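Local coordinates for biogenic amine-binding protein (Rhodnius prolixus, PDB 4GE1), which binds biogenic amines such as serotonin and norepinephrine as a salivary lipocalin of a blood-feeding insect, and holds tryptamine inside its barrel in this structure, at residues S6-V11 with Y134-Q139; S111-D116 with E154-K159; T142-E147 with D169-G174. One frame throughout, in Å; residues are numbered along the deposited sequence.

Interaction 1: S6-V11 with Y134-Q139. With TSS (2-(1H-indol-3-yl)ethanamine), chain E.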
# COMPACT_ATOMS: atom_id res chain seq x y z
N SER A 6 -5.34 -14.73 4.24
CA SER A 6 -4.40 -15.71 3.71
C SER A 6 -3.01 -15.44 4.27
O SER A 6 -2.65 -14.29 4.54
CB SER A 6 -4.37 -15.65 2.18
OG SER A 6 -5.62 -16.01 1.62
N THR A 7 -2.23 -16.50 4.46
CA THR A 7 -0.82 -16.34 4.79
C THR A 7 -0.02 -16.51 3.50
O THR A 7 -0.24 -17.46 2.76
CB THR A 7 -0.35 -17.37 5.84
OG1 THR A 7 -0.29 -18.67 5.24
CG2 THR A 7 -1.30 -17.40 7.02
N VAL A 8 0.88 -15.57 3.24
CA VAL A 8 1.70 -15.65 2.04
C VAL A 8 3.18 -15.53 2.40
O VAL A 8 3.54 -14.84 3.36
CB VAL A 8 1.33 -14.55 1.00
CG1 VAL A 8 -0.18 -14.45 0.83
CG2 VAL A 8 1.90 -13.21 1.40
N ASP A 9 4.03 -16.22 1.64
CA ASP A 9 5.47 -16.12 1.82
C ASP A 9 5.93 -14.72 1.43
O ASP A 9 5.37 -14.12 0.51
CB ASP A 9 6.20 -17.16 0.97
CG ASP A 9 5.78 -18.59 1.31
OD1 ASP A 9 5.15 -18.79 2.36
OD2 ASP A 9 6.10 -19.50 0.51
N THR A 10 6.94 -14.22 2.13
CA THR A 10 7.37 -12.83 2.03
C THR A 10 8.88 -12.72 1.78
O THR A 10 9.60 -13.71 1.90
CB THR A 10 7.07 -12.06 3.33
OG1 THR A 10 7.69 -12.75 4.42
CG2 THR A 10 5.58 -12.00 3.58
N VAL A 11 9.34 -11.51 1.47
CA VAL A 11 10.74 -11.25 1.17
C VAL A 11 11.63 -11.53 2.36
O VAL A 11 11.36 -11.06 3.47
CB VAL A 11 10.97 -9.77 0.76
CG1 VAL A 11 12.37 -9.59 0.21
CG2 VAL A 11 9.94 -9.32 -0.25
N TYR A 134 -9.48 -8.10 1.10
CA TYR A 134 -8.07 -8.36 0.95
C TYR A 134 -7.58 -7.68 -0.30
O TYR A 134 -8.33 -7.49 -1.27
CB TYR A 134 -7.76 -9.86 0.92
CG TYR A 134 -8.26 -10.59 -0.31
CD1 TYR A 134 -9.44 -11.32 -0.28
CD2 TYR A 134 -7.54 -10.56 -1.50
CE1 TYR A 134 -9.90 -11.99 -1.39
CE2 TYR A 134 -8.00 -11.24 -2.64
CZ TYR A 134 -9.18 -11.95 -2.57
OH TYR A 134 -9.64 -12.63 -3.68
N LEU A 135 -6.31 -7.32 -0.29
CA LEU A 135 -5.73 -6.61 -1.41
C LEU A 135 -4.44 -7.25 -1.85
O LEU A 135 -3.54 -7.52 -1.04
CB LEU A 135 -5.47 -5.15 -1.01
CG LEU A 135 -4.85 -4.25 -2.07
CD1 LEU A 135 -5.89 -3.87 -3.09
CD2 LEU A 135 -4.26 -3.00 -1.41
N TYR A 136 -4.35 -7.52 -3.15
CA TYR A 136 -3.08 -7.83 -3.79
C TYR A 136 -2.71 -6.65 -4.68
O TYR A 136 -3.48 -6.26 -5.56
CB TYR A 136 -3.19 -9.10 -4.64
CG TYR A 136 -3.23 -10.38 -3.85
CD1 TYR A 136 -2.06 -10.98 -3.40
CD2 TYR A 136 -4.43 -11.02 -3.58
CE1 TYR A 136 -2.08 -12.16 -2.69
CE2 TYR A 136 -4.47 -12.20 -2.87
CZ TYR A 136 -3.29 -12.77 -2.43
OH TYR A 136 -3.33 -13.94 -1.73
N ALA A 137 -1.53 -6.07 -4.45
CA ALA A 137 -1.17 -4.84 -5.16
C ALA A 137 0.22 -4.87 -5.78
O ALA A 137 1.19 -5.29 -5.15
CB ALA A 137 -1.31 -3.62 -4.24
N VAL A 138 0.31 -4.40 -7.03
CA VAL A 138 1.58 -4.08 -7.65
C VAL A 138 1.88 -2.59 -7.46
O VAL A 138 1.02 -1.72 -7.69
CB VAL A 138 1.61 -4.46 -9.13
CG1 VAL A 138 2.87 -3.93 -9.80
CG2 VAL A 138 1.52 -5.98 -9.28
N GLN A 139 3.10 -2.29 -7.03
CA GLN A 139 3.49 -0.93 -6.67
C GLN A 139 4.79 -0.53 -7.37
O GLN A 139 5.69 -1.35 -7.55
CB GLN A 139 3.59 -0.80 -5.14
CG GLN A 139 2.33 -1.31 -4.43
CD GLN A 139 2.41 -1.22 -2.91
OE1 GLN A 139 1.41 -0.95 -2.25
NE2 GLN A 139 3.59 -1.45 -2.36
N1 TSS E . -3.77 2.17 2.19
CA TSS E . -4.41 0.93 2.56
CB TSS E . -4.10 -0.28 1.73
CG TSS E . -2.70 -0.43 1.23
CD1 TSS E . -2.27 -0.31 -0.09
NE1 TSS E . -0.95 -0.54 -0.15
CE2 TSS E . -0.47 -0.79 1.12
CD2 TSS E . -1.53 -0.74 1.99
CZ2 TSS E . 0.84 -1.07 1.60
CH2 TSS E . 1.05 -1.30 2.96
CZ3 TSS E . -0.03 -1.25 3.84
CE3 TSS E . -1.32 -0.97 3.37
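Val8 and Tyr136 meet head-on across the contact: the valine's CG1 stops 4.1 Å from the phenolic OH of Tyr136. The tyrosine ring stands out from its strand with CG anti to its own carbonyl carbon (chi1 -75°), which carries the hydroxyl across to the N-terminal segment. Ser6 comes in at the same oxygen through its CB, 4.4 Å from Tyr136 OH, so the hydroxyl end of the ring sits beside two carbon atoms, a valine methyl and, more distantly, the serine CB, and no hydrogen bond joins the segments. The ring also meets that of His124, on the adjacent strand, with the planes at about 50°. This is the outside of a lipocalin barrel, where 6-11 runs over the wall before the helix 16-19. The inner side of strand 134-139 serves the ligand. There Leu135 puts CD2 3.6 Å from CD1 of the tryptamine indole, and Gln139, extended beyond CG, accepts the indole N-H: NE1 to OE1 is 3.2 Å, with an angle of 155° at the hydrogen. The amide nitrogen of Gln139 donates to Ser121 OG and Tyr112 OH, which fixes the rotation of the group and turns OE1 to the ligand.

Interaction 2: S111-D116 with E154-K159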
# COMPACT_ATOMS: atom_id res chain seq x y z
N SER A 111 2.10 -8.12 3.94
CA SER A 111 3.09 -9.12 3.53
C SER A 111 3.69 -8.78 2.18
O SER A 111 3.03 -8.90 1.15
CB SER A 111 2.45 -10.52 3.45
OG SER A 111 1.58 -10.75 4.55
N TYR A 112 4.95 -8.36 2.18
CA TYR A 112 5.64 -8.10 0.92
C TYR A 112 6.15 -9.39 0.29
O TYR A 112 7.04 -10.07 0.81
CB TYR A 112 6.73 -7.03 1.07
CG TYR A 112 6.14 -5.64 0.98
CD1 TYR A 112 5.82 -4.93 2.13
CD2 TYR A 112 5.86 -5.05 -0.24
CE1 TYR A 112 5.25 -3.66 2.07
CE2 TYR A 112 5.29 -3.78 -0.33
CZ TYR A 112 4.99 -3.09 0.84
OH TYR A 112 4.42 -1.84 0.78
N ILE A 113 5.54 -9.72 -0.85
CA ILE A 113 5.86 -10.90 -1.62
C ILE A 113 7.22 -10.76 -2.31
O ILE A 113 7.98 -11.73 -2.39
CB ILE A 113 4.76 -11.14 -2.67
CG1 ILE A 113 3.44 -11.44 -1.96
CG2 ILE A 113 5.15 -12.25 -3.62
CD1 ILE A 113 2.25 -11.49 -2.89
N ASP A 114 7.51 -9.55 -2.79
CA ASP A 114 8.77 -9.26 -3.48
C ASP A 114 8.97 -7.75 -3.68
O ASP A 114 8.01 -6.98 -3.68
CB ASP A 114 8.81 -9.97 -4.84
CG ASP A 114 10.18 -9.92 -5.48
OD1 ASP A 114 11.19 -9.86 -4.75
OD2 ASP A 114 10.25 -9.97 -6.73
N THR A 115 10.23 -7.34 -3.84
CA THR A 115 10.56 -5.95 -4.14
C THR A 115 12.04 -5.81 -4.48
O THR A 115 12.87 -6.55 -3.97
CB THR A 115 10.26 -5.02 -2.95
OG1 THR A 115 10.53 -3.66 -3.33
CG2 THR A 115 11.14 -5.39 -1.76
N ASP A 116 12.36 -4.85 -5.35
CA ASP A 116 13.75 -4.55 -5.64
C ASP A 116 14.10 -3.19 -5.04
O ASP A 116 15.17 -2.63 -5.30
CB ASP A 116 14.03 -4.57 -7.14
CG ASP A 116 13.36 -3.42 -7.88
OD1 ASP A 116 12.52 -2.72 -7.27
OD2 ASP A 116 13.68 -3.23 -9.07
N GLU A 154 5.58 -10.29 -12.72
CA GLU A 154 4.74 -11.39 -13.17
C GLU A 154 5.02 -12.63 -12.34
O GLU A 154 4.11 -13.33 -11.90
CB GLU A 154 5.01 -11.69 -14.65
CG GLU A 154 3.96 -12.53 -15.34
CD GLU A 154 2.62 -11.82 -15.43
OE1 GLU A 154 2.17 -11.54 -16.57
OE2 GLU A 154 2.02 -11.56 -14.37
N ALA A 155 6.31 -12.90 -12.11
CA ALA A 155 6.73 -14.03 -11.31
C ALA A 155 6.21 -13.92 -9.89
O ALA A 155 5.61 -14.85 -9.35
CB ALA A 155 8.25 -14.15 -11.32
N ALA A 156 6.45 -12.76 -9.27
CA ALA A 156 5.98 -12.53 -7.91
C ALA A 156 4.49 -12.82 -7.77
O ALA A 156 4.06 -13.43 -6.80
CB ALA A 156 6.30 -11.11 -7.47
N LEU A 157 3.70 -12.37 -8.75
CA LEU A 157 2.26 -12.61 -8.75
C LEU A 157 1.99 -14.09 -8.97
O LEU A 157 0.94 -14.61 -8.58
CB LEU A 157 1.57 -11.77 -9.83
CG LEU A 157 1.57 -10.24 -9.67
CD1 LEU A 157 1.14 -9.56 -10.95
CD2 LEU A 157 0.67 -9.81 -8.52
N GLY A 158 2.94 -14.77 -9.60
CA GLY A 158 2.84 -16.20 -9.82
C GLY A 158 2.76 -16.96 -8.51
O GLY A 158 1.92 -17.84 -8.34
N LYS A 159 3.64 -16.62 -7.58
CA LYS A 159 3.68 -17.27 -6.28
C LYS A 159 2.29 -17.35 -5.64
O LYS A 159 1.98 -18.31 -4.94
CB LYS A 159 4.62 -16.54 -5.33
CG LYS A 159 6.10 -16.77 -5.57
CD LYS A 159 6.91 -15.91 -4.62
CE LYS A 159 6.31 -15.91 -3.22
NZ LYS A 159 7.01 -14.99 -2.28
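Strand 111-115 and helix 154-159 run roughly antiparallel, their axes 146° apart in direction and 8.2 Å apart at closest approach, with Asp114 and Ala156 the nearest pair of CA atoms. Such closeness is possible because the helix turns the small Ala156 to the sheet. Its CB meets CB of Asp114 at 3.8 Å and lies 4.2 Å from Ile113 CG2. Two consecutive residues of the strand can both point at the helix because of a classic beta bulge: Ile113 and Asp114 stand together opposite Val122 of strand 120-127. The CG2 branch of Ile113 does most of the touching. CG2 is trans to the residue's own nitrogen and projects between Ala156 and Lys159, 3.6 Å from the carbonyl oxygen of Ala156. Lys159 runs antiparallel to the isoleucine side chain; a bend at chi3 (42°) brings its CE and NZ alongside that methyl. NZ then makes a weak hydrogen bond of 3.4 Å to Ile113 O, and another weak one to Asp9 O in the N-terminal segment. The carboxylate of Asp114 has its polar partner within the sheet, OD2 being hydrogen-bonded to Tyr120 OH. Tyr112, the residue before the bulge, belongs to the tryptamine pocket, so the helix is laid against the outer side of a barrel strand that also lines the ligand site. The chemistry is mainly that of close packing: Ala156 sets its methyl on Asp114 CB and more loosely on Ile113 CG2, whose nearest neighbours are a backbone oxygen and the lysine ammonium, while the lysine adds a long, weak polar link at the exposed margin, one ammonium shared between two backbone carbonyls.

Interaction 3: T142-E147 with D169-G174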
# COMPACT_ATOMS: atom_id res chain seq x y z
N THR A 142 7.54 4.72 -9.96
CA THR A 142 6.99 5.63 -10.96
C THR A 142 5.53 5.29 -11.24
O THR A 142 5.00 4.29 -10.72
CB THR A 142 7.80 5.60 -12.27
OG1 THR A 142 7.97 4.24 -12.69
CG2 THR A 142 9.18 6.24 -12.07
N GLU A 143 4.86 6.12 -12.03
CA GLU A 143 3.43 5.97 -12.26
C GLU A 143 3.10 4.69 -13.04
O GLU A 143 2.02 4.13 -12.90
CB GLU A 143 2.87 7.21 -12.98
CG GLU A 143 3.10 8.50 -12.22
CD GLU A 143 2.42 9.70 -12.86
OE1 GLU A 143 3.05 10.78 -12.91
OE2 GLU A 143 1.26 9.57 -13.29
N ASN A 144 4.05 4.24 -13.85
CA ASN A 144 3.91 3.00 -14.60
C ASN A 144 4.99 2.01 -14.18
O ASN A 144 6.04 2.42 -13.68
CB ASN A 144 4.01 3.26 -16.11
CG ASN A 144 3.19 4.46 -16.55
OD1 ASN A 144 1.98 4.35 -16.80
ND2 ASN A 144 3.84 5.62 -16.64
N VAL A 145 4.75 0.71 -14.37
CA VAL A 145 5.79 -0.26 -14.07
C VAL A 145 6.89 -0.18 -15.13
O VAL A 145 6.61 -0.21 -16.33
CB VAL A 145 5.24 -1.70 -13.98
CG1 VAL A 145 6.36 -2.67 -13.65
CG2 VAL A 145 4.14 -1.79 -12.93
N LYS A 146 8.13 -0.05 -14.69
CA LYS A 146 9.26 -0.03 -15.61
C LYS A 146 9.24 -1.29 -16.47
O LYS A 146 9.15 -2.40 -15.95
CB LYS A 146 10.58 0.07 -14.85
CG LYS A 146 10.83 1.43 -14.24
CD LYS A 146 10.91 2.50 -15.31
CE LYS A 146 11.16 3.87 -14.72
NZ LYS A 146 11.20 4.91 -15.78
N GLU A 147 9.34 -1.11 -17.78
CA GLU A 147 9.25 -2.22 -18.72
C GLU A 147 10.20 -3.37 -18.38
O GLU A 147 9.85 -4.53 -18.56
CB GLU A 147 9.49 -1.72 -20.15
CG GLU A 147 9.16 -2.73 -21.24
CD GLU A 147 10.29 -3.71 -21.52
OE1 GLU A 147 11.46 -3.34 -21.31
OE2 GLU A 147 10.00 -4.84 -21.96
N ASP A 169 -5.98 -2.82 -13.86
CA ASP A 169 -4.85 -1.99 -14.27
C ASP A 169 -5.20 -0.52 -14.08
O ASP A 169 -5.90 0.08 -14.90
CB ASP A 169 -4.49 -2.29 -15.73
CG ASP A 169 -3.42 -1.37 -16.29
OD1 ASP A 169 -2.81 -0.59 -15.52
OD2 ASP A 169 -3.19 -1.43 -17.51
N ALA A 170 -4.71 0.06 -12.99
CA ALA A 170 -5.06 1.43 -12.63
C ALA A 170 -4.48 2.42 -13.62
O ALA A 170 -4.95 3.56 -13.71
CB ALA A 170 -4.60 1.74 -11.21
N THR A 171 -3.47 1.99 -14.37
CA THR A 171 -2.88 2.84 -15.41
C THR A 171 -3.82 2.96 -16.62
O THR A 171 -3.43 3.51 -17.66
CB THR A 171 -1.47 2.35 -15.86
OG1 THR A 171 -1.59 1.45 -16.97
CG2 THR A 171 -0.71 1.68 -14.71
N THR A 172 -5.03 2.44 -16.50
CA THR A 172 -6.06 2.67 -17.52
C THR A 172 -6.82 3.95 -17.21
O THR A 172 -7.29 4.64 -18.11
CB THR A 172 -7.07 1.50 -17.62
OG1 THR A 172 -7.71 1.29 -16.35
CG2 THR A 172 -6.37 0.23 -18.06
N LEU A 173 -6.95 4.26 -15.92
CA LEU A 173 -7.50 5.55 -15.52
C LEU A 173 -6.57 6.62 -16.10
O LEU A 173 -7.02 7.61 -16.68
CB LEU A 173 -7.58 5.65 -14.00
CG LEU A 173 -8.36 4.53 -13.30
CD1 LEU A 173 -8.17 4.61 -11.81
CD2 LEU A 173 -9.82 4.63 -13.63
N GLY A 174 -5.27 6.38 -15.95
CA GLY A 174 -4.23 7.16 -16.61
C GLY A 174 -4.41 8.67 -16.62
O GLY A 174 -4.05 9.35 -15.66
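Thr171 meets the 142-147 loop with its carbon side, its CB lying 4.1 Å from the amide oxygen OD1 of Asn144 and its CG2 also 4.1 Å from the carbonyl oxygen of Glu143. The side chains of Asn144 and Thr171 meet at a slant, and no hydrogen bond passes between the segments. Asn144 swings its amide out with CG anti to the carbonyl carbon (chi1 -45°), which brings OD1 within range of the threonine. The conformation of Thr171 is unusual: its chi1 of 91° is well away from a staggered value. That rotation has a clear partner, since OG1 turns back to Asp169 and bonds OD1 at 2.8 Å, on the syn side of the carboxylate, leaving CB and CG2 to face the other loop. The same OD1 takes the backbone N of Thr171 at 2.9 Å, from above the carboxylate plane, which makes an Asx turn. The main chain makes a turn of its own: Thr172 N and OG1 both bond Asp169 O, the hydroxyl at 2.6 Å with a C=O...donor angle of 170°. On the other loop, Thr142 OG1 donates to Asn144 O at 2.8 Å, in the carbonyl plane, and Ser140 OG lies at hydrogen-bonding distance of the carbonyls of both Thr142 and Asn144, with a single proton to give. Both pieces are surface loops beside strand 23-31 of the lipocalin barrel; one leads from strand 130-140 to helix 150-159, the other follows strand 168-169. Val145 rests on Thr27 and His28, and Ala170 is tied to Thr27 through the backbone. The chemistry implies two loops shaped from within, 142-147 by hydroxyls on carbonyls and 169-174 by a carboxylate as well, meeting through loose van der Waals contact alone.

From the N terminus, 6-11 touches strand 134-139, so interaction 1 closes a loop of 122 residues that includes most of the sheet. Interaction 2 starts inside that loop, on strand 102-115, and ends beyond it on helix 150-159; the two therefore cross. They also touch, through a probable hydrogen bond from Val11 N to Tyr112 O (2.8 Å). Interaction 3 opens after interaction 1 has closed and crosses interaction 2, because its first loop precedes the helix and its second follows strand 168-169. It meets interaction 1 through Val138 and Val145. Interactions 1 and 2 lay the N-terminal segment and helix 150-159 on the barrel; interaction 3 joins two of the later loops to each other.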